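Local coordinates for protein polyketide synthase/nonribosomal peptide synthetase hybrid RzxB (Pseudomonas fluorescens, PDB 5IL6) that probably dehydrates beta-hydroxyacyl intermediates during rhizoxin assembly, through the dehydratase domain of a trans-AT polyketide synthase, at residues Val152-Ile166 with Met215-Leu229. Numbering follows the deposited sequence.
Sequences VDVEACYQRFAAMGI and MALLLDELEERPALL
Arg160 reaches out from helix 154-164 into the curl of the 215-229 loop and meets several parts of it along its length. Its CB lies 4.0 Å from Leu219 CD2, and CG, anti to the backbone N (chi1 -169°), sits against Met215 SD at 3.8 Å, the two side chains crossing at about a right angle. Bends at chi2 and chi3 then carry CD past the ring of Pro226, with CD of the proline 3.8 Å away, and turn the guanidinium toward the loop carbonyls, with NE and CZ beside Glu223 O. Leu219 CD2 lies over the centre of one face of that group, while Glu223 O and Glu224 CA lie over the opposite face. At the tip, Arg160 NH1 donates to Leu219 O at 2.9 Å, meeting a lone pair in the carbonyl plane, although the bond is bent to 137° at the hydrogen. An alanine here would leave Leu219 O without this donor and would probably let the 219-224 turn shift away from the helix. Next to the arginine, Met215 folds back so that its CE stands over the face of the Phe161 ring, 3.7 Å from the centroid, a CH-pi contact, with SD farther above the same face in a Met-aromatic contact. Toward the C-terminal end of the helix, Met164 CE packs on Pro226 CG, and Met164 SD accepts a weak but nearly straight bond from Leu229 N at 3.6 Å. Beyond it, Ile166 CD1 presses tightly on Leu228 CD1. At the other end of the contact, Val152 CG1 and Leu219 CD1 meet tip to tip; Val152 also touches Leu178 and Arg180 of strand 175-181. A Schellman motif at Gly165 ends the helix, which packs here on the loop joining helix 204-212 to strand 230-239, within the second hotdog-family region of a double-hotdog polyketide synthase dehydratase.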
# COMPACT_ATOMS: atom_id res chain seq x y z
N VAL A 152 20.80 -2.05 9.20
CA VAL A 152 19.71 -1.98 10.17
C VAL A 152 19.23 -3.39 10.45
O VAL A 152 19.03 -4.18 9.52
CB VAL A 152 18.57 -1.08 9.67
CG1 VAL A 152 17.43 -1.04 10.68
CG2 VAL A 152 19.09 0.33 9.40
N ASP A 153 19.04 -3.71 11.73
CA ASP A 153 18.56 -5.02 12.12
C ASP A 153 17.08 -5.13 11.79
O ASP A 153 16.24 -4.44 12.39
CB ASP A 153 18.80 -5.24 13.61
CG ASP A 153 18.32 -6.60 14.09
OD1 ASP A 153 17.94 -7.43 13.25
OD2 ASP A 153 18.33 -6.82 15.32
N VAL A 154 16.74 -5.99 10.82
CA VAL A 154 15.35 -6.12 10.39
C VAL A 154 14.48 -6.59 11.54
O VAL A 154 13.35 -6.12 11.72
CB VAL A 154 15.26 -7.06 9.18
CG1 VAL A 154 13.84 -7.61 9.00
CG2 VAL A 154 15.70 -6.34 7.91
N GLU A 155 14.98 -7.53 12.35
CA GLU A 155 14.20 -8.02 13.47
C GLU A 155 13.97 -6.92 14.50
O GLU A 155 12.92 -6.90 15.16
CB GLU A 155 14.90 -9.22 14.12
CG GLU A 155 14.93 -10.45 13.23
CD GLU A 155 13.54 -10.95 12.87
OE1 GLU A 155 12.61 -10.74 13.68
OE2 GLU A 155 13.38 -11.54 11.79
N ALA A 156 14.92 -5.99 14.65
CA ALA A 156 14.69 -4.84 15.51
C ALA A 156 13.54 -3.99 14.98
O ALA A 156 12.77 -3.42 15.76
CB ALA A 156 15.96 -4.00 15.62
N CYS A 157 13.41 -3.90 13.65
CA CYS A 157 12.29 -3.16 13.07
C CYS A 157 10.96 -3.85 13.36
O CYS A 157 9.99 -3.20 13.77
CB CYS A 157 12.50 -2.99 11.57
SG CYS A 157 13.90 -1.91 11.13
N TYR A 158 10.90 -5.17 13.15
CA TYR A 158 9.66 -5.88 13.43
C TYR A 158 9.34 -5.90 14.92
O TYR A 158 8.17 -5.88 15.30
CB TYR A 158 9.73 -7.31 12.88
CG TYR A 158 9.59 -7.36 11.37
CD1 TYR A 158 8.44 -6.87 10.76
CD2 TYR A 158 10.59 -7.88 10.57
CE1 TYR A 158 8.29 -6.90 9.39
CE2 TYR A 158 10.46 -7.92 9.19
CZ TYR A 158 9.30 -7.43 8.60
OH TYR A 158 9.14 -7.45 7.24
N GLN A 159 10.37 -5.91 15.78
CA GLN A 159 10.12 -5.83 17.21
C GLN A 159 9.53 -4.47 17.58
O GLN A 159 8.71 -4.37 18.50
CB GLN A 159 11.41 -6.08 18.00
CG GLN A 159 11.72 -5.04 19.07
CD GLN A 159 12.84 -5.46 20.00
OE1 GLN A 159 12.66 -5.55 21.21
NE2 GLN A 159 14.02 -5.71 19.43
N ARG A 160 9.95 -3.41 16.89
CA ARG A 160 9.38 -2.10 17.15
C ARG A 160 7.93 -2.03 16.67
O ARG A 160 7.07 -1.50 17.38
CB ARG A 160 10.22 -1.01 16.48
CG ARG A 160 9.86 0.41 16.92
CD ARG A 160 10.03 0.61 18.43
NE ARG A 160 11.36 0.21 18.88
CZ ARG A 160 12.40 1.03 19.00
NH1 ARG A 160 12.29 2.32 18.72
NH2 ARG A 160 13.57 0.55 19.42
N PHE A 161 7.65 -2.55 15.47
CA PHE A 161 6.26 -2.65 15.02
C PHE A 161 5.43 -3.44 16.02
O PHE A 161 4.30 -3.05 16.35
CB PHE A 161 6.19 -3.31 13.64
CG PHE A 161 6.53 -2.39 12.50
CD1 PHE A 161 5.77 -1.25 12.27
CD2 PHE A 161 7.58 -2.68 11.65
CE1 PHE A 161 6.07 -0.41 11.22
CE2 PHE A 161 7.88 -1.84 10.60
CZ PHE A 161 7.13 -0.70 10.38
N ALA A 162 5.96 -4.57 16.50
CA ALA A 162 5.22 -5.39 17.44
C ALA A 162 4.98 -4.65 18.74
O ALA A 162 3.92 -4.79 19.36
CB ALA A 162 5.98 -6.70 17.70
N ALA A 163 5.95 -3.84 19.18
CA ALA A 163 5.78 -3.07 20.41
C ALA A 163 4.68 -2.03 20.28
O ALA A 163 4.06 -1.67 21.29
CB ALA A 163 7.10 -2.40 20.79
N MET A 164 4.42 -1.53 19.07
CA MET A 164 3.33 -0.57 18.88
C MET A 164 2.00 -1.25 18.60
O MET A 164 0.97 -0.56 18.55
CB MET A 164 3.68 0.43 17.77
CG MET A 164 3.76 -0.12 16.36
SD MET A 164 4.04 1.18 15.13
CE MET A 164 5.40 2.10 15.85
N GLY A 165 1.99 -2.57 18.40
CA GLY A 165 0.76 -3.31 18.21
C GLY A 165 0.56 -3.95 16.85
O GLY A 165 -0.55 -4.43 16.58
N ILE A 166 1.58 -3.98 16.00
CA ILE A 166 1.45 -4.51 14.64
C ILE A 166 2.28 -5.78 14.54
O ILE A 166 3.50 -5.75 14.75
CB ILE A 166 1.89 -3.48 13.59
CG1 ILE A 166 1.08 -2.18 13.73
CG2 ILE A 166 1.73 -4.05 12.18
CD1 ILE A 166 1.60 -1.04 12.88
N MET A 215 10.56 2.12 8.91
CA MET A 215 11.01 1.94 10.28
C MET A 215 12.52 2.02 10.39
O MET A 215 13.05 2.35 11.46
CB MET A 215 10.51 0.59 10.82
CG MET A 215 10.87 0.33 12.27
SD MET A 215 10.20 1.60 13.36
CE MET A 215 8.46 1.15 13.36
N ALA A 216 13.24 1.73 9.30
CA ALA A 216 14.69 1.88 9.32
C ALA A 216 15.09 3.29 9.75
O ALA A 216 16.11 3.48 10.42
CB ALA A 216 15.27 1.57 7.93
N LEU A 217 14.29 4.28 9.37
CA LEU A 217 14.58 5.68 9.66
C LEU A 217 14.01 6.15 11.00
O LEU A 217 14.26 7.29 11.39
CB LEU A 217 14.03 6.56 8.53
CG LEU A 217 14.64 6.29 7.15
CD1 LEU A 217 13.96 7.12 6.08
CD2 LEU A 217 16.14 6.58 7.15
N LEU A 218 13.26 5.30 11.71
CA LEU A 218 12.58 5.72 12.93
C LEU A 218 13.03 4.99 14.19
O LEU A 218 12.60 5.38 15.29
CB LEU A 218 11.06 5.54 12.78
CG LEU A 218 10.39 6.31 11.64
CD1 LEU A 218 8.91 5.97 11.58
CD2 LEU A 218 10.58 7.81 11.83
N LEU A 219 13.87 3.96 14.09
CA LEU A 219 14.24 3.19 15.27
C LEU A 219 14.80 4.08 16.37
O LEU A 219 14.46 3.93 17.54
CB LEU A 219 15.25 2.10 14.90
CG LEU A 219 14.70 0.87 14.18
CD1 LEU A 219 15.84 -0.01 13.70
CD2 LEU A 219 13.76 0.07 15.08
N ASP A 220 15.67 5.03 16.00
CA ASP A 220 16.29 5.89 17.00
C ASP A 220 15.31 6.92 17.54
O ASP A 220 15.33 7.23 18.74
CB ASP A 220 17.53 6.56 16.42
CG ASP A 220 18.70 5.60 16.26
OD1 ASP A 220 18.91 4.77 17.16
OD2 ASP A 220 19.39 5.68 15.22
N GLU A 221 14.45 7.48 16.69
CA GLU A 221 13.52 8.50 17.14
C GLU A 221 12.49 7.93 18.11
O GLU A 221 12.25 8.49 19.18
CB GLU A 221 12.81 9.16 15.96
CG GLU A 221 13.68 10.06 15.10
CD GLU A 221 12.87 11.09 14.34
OE1 GLU A 221 11.72 11.37 14.75
OE2 GLU A 221 13.38 11.63 13.34
N LEU A 222 11.89 6.80 17.74
CA LEU A 222 10.81 6.24 18.54
C LEU A 222 11.36 5.63 19.83
O LEU A 222 12.51 5.19 19.90
CB LEU A 222 10.07 5.17 17.74
CG LEU A 222 9.44 5.65 16.42
CD1 LEU A 222 8.74 4.49 15.72
CD2 LEU A 222 8.48 6.80 16.65
N GLU A 223 10.51 5.62 20.85
CA GLU A 223 10.85 5.01 22.12
C GLU A 223 10.59 3.50 22.05
O GLU A 223 10.13 2.98 21.03
CB GLU A 223 10.07 5.67 23.25
CG GLU A 223 10.58 5.34 24.65
CD GLU A 223 10.17 6.35 25.70
OE1 GLU A 223 9.78 7.48 25.33
OE2 GLU A 223 10.23 6.02 26.90
N GLU A 224 10.92 2.79 23.13
CA GLU A 224 10.73 1.35 23.16
C GLU A 224 9.28 0.96 22.88
O GLU A 224 9.02 0.00 22.15
CB GLU A 224 11.18 0.81 24.52
CG GLU A 224 11.36 -0.70 24.58
CD GLU A 224 11.78 -1.17 25.96
OE1 GLU A 224 12.16 -0.32 26.79
OE2 GLU A 224 11.73 -2.39 26.21
N ARG A 225 8.33 1.70 23.45
CA ARG A 225 6.90 1.45 23.28
C ARG A 225 6.24 2.68 22.68
O ARG A 225 5.50 3.40 23.36
CB ARG A 225 6.24 1.07 24.60
CG ARG A 225 6.48 2.08 25.72
CD ARG A 225 6.09 1.53 27.08
NE ARG A 225 6.90 2.12 28.13
CZ ARG A 225 8.14 1.73 28.43
NH1 ARG A 225 8.71 0.74 27.75
NH2 ARG A 225 8.81 2.32 29.40
N PRO A 226 6.48 2.95 21.40
CA PRO A 226 5.88 4.14 20.78
C PRO A 226 4.40 3.93 20.55
O PRO A 226 3.87 2.82 20.60
CB PRO A 226 6.64 4.27 19.46
CG PRO A 226 6.91 2.84 19.09
CD PRO A 226 7.18 2.12 20.40
N ALA A 227 3.71 5.04 20.29
CA ALA A 227 2.30 4.95 19.94
C ALA A 227 2.15 4.27 18.58
O ALA A 227 3.06 4.26 17.75
CB ALA A 227 1.66 6.34 19.91
N LEU A 228 0.97 3.69 18.36
CA LEU A 228 0.69 3.03 17.10
C LEU A 228 0.69 4.04 15.96
O LEU A 228 0.01 5.06 16.02
CB LEU A 228 -0.66 2.31 17.18
CG LEU A 228 -1.19 1.73 15.86
CD1 LEU A 228 -0.23 0.72 15.27
CD2 LEU A 228 -2.56 1.11 16.08
N LEU A 229 1.47 3.74 14.93
CA LEU A 229 1.55 4.57 13.73
C LEU A 229 1.03 3.77 12.55
O LEU A 229 1.44 2.62 12.35
CB LEU A 229 2.99 5.02 13.46
CG LEU A 229 3.65 5.93 14.49
CD1 LEU A 229 5.12 6.13 14.12
CD2 LEU A 229 2.94 7.27 14.58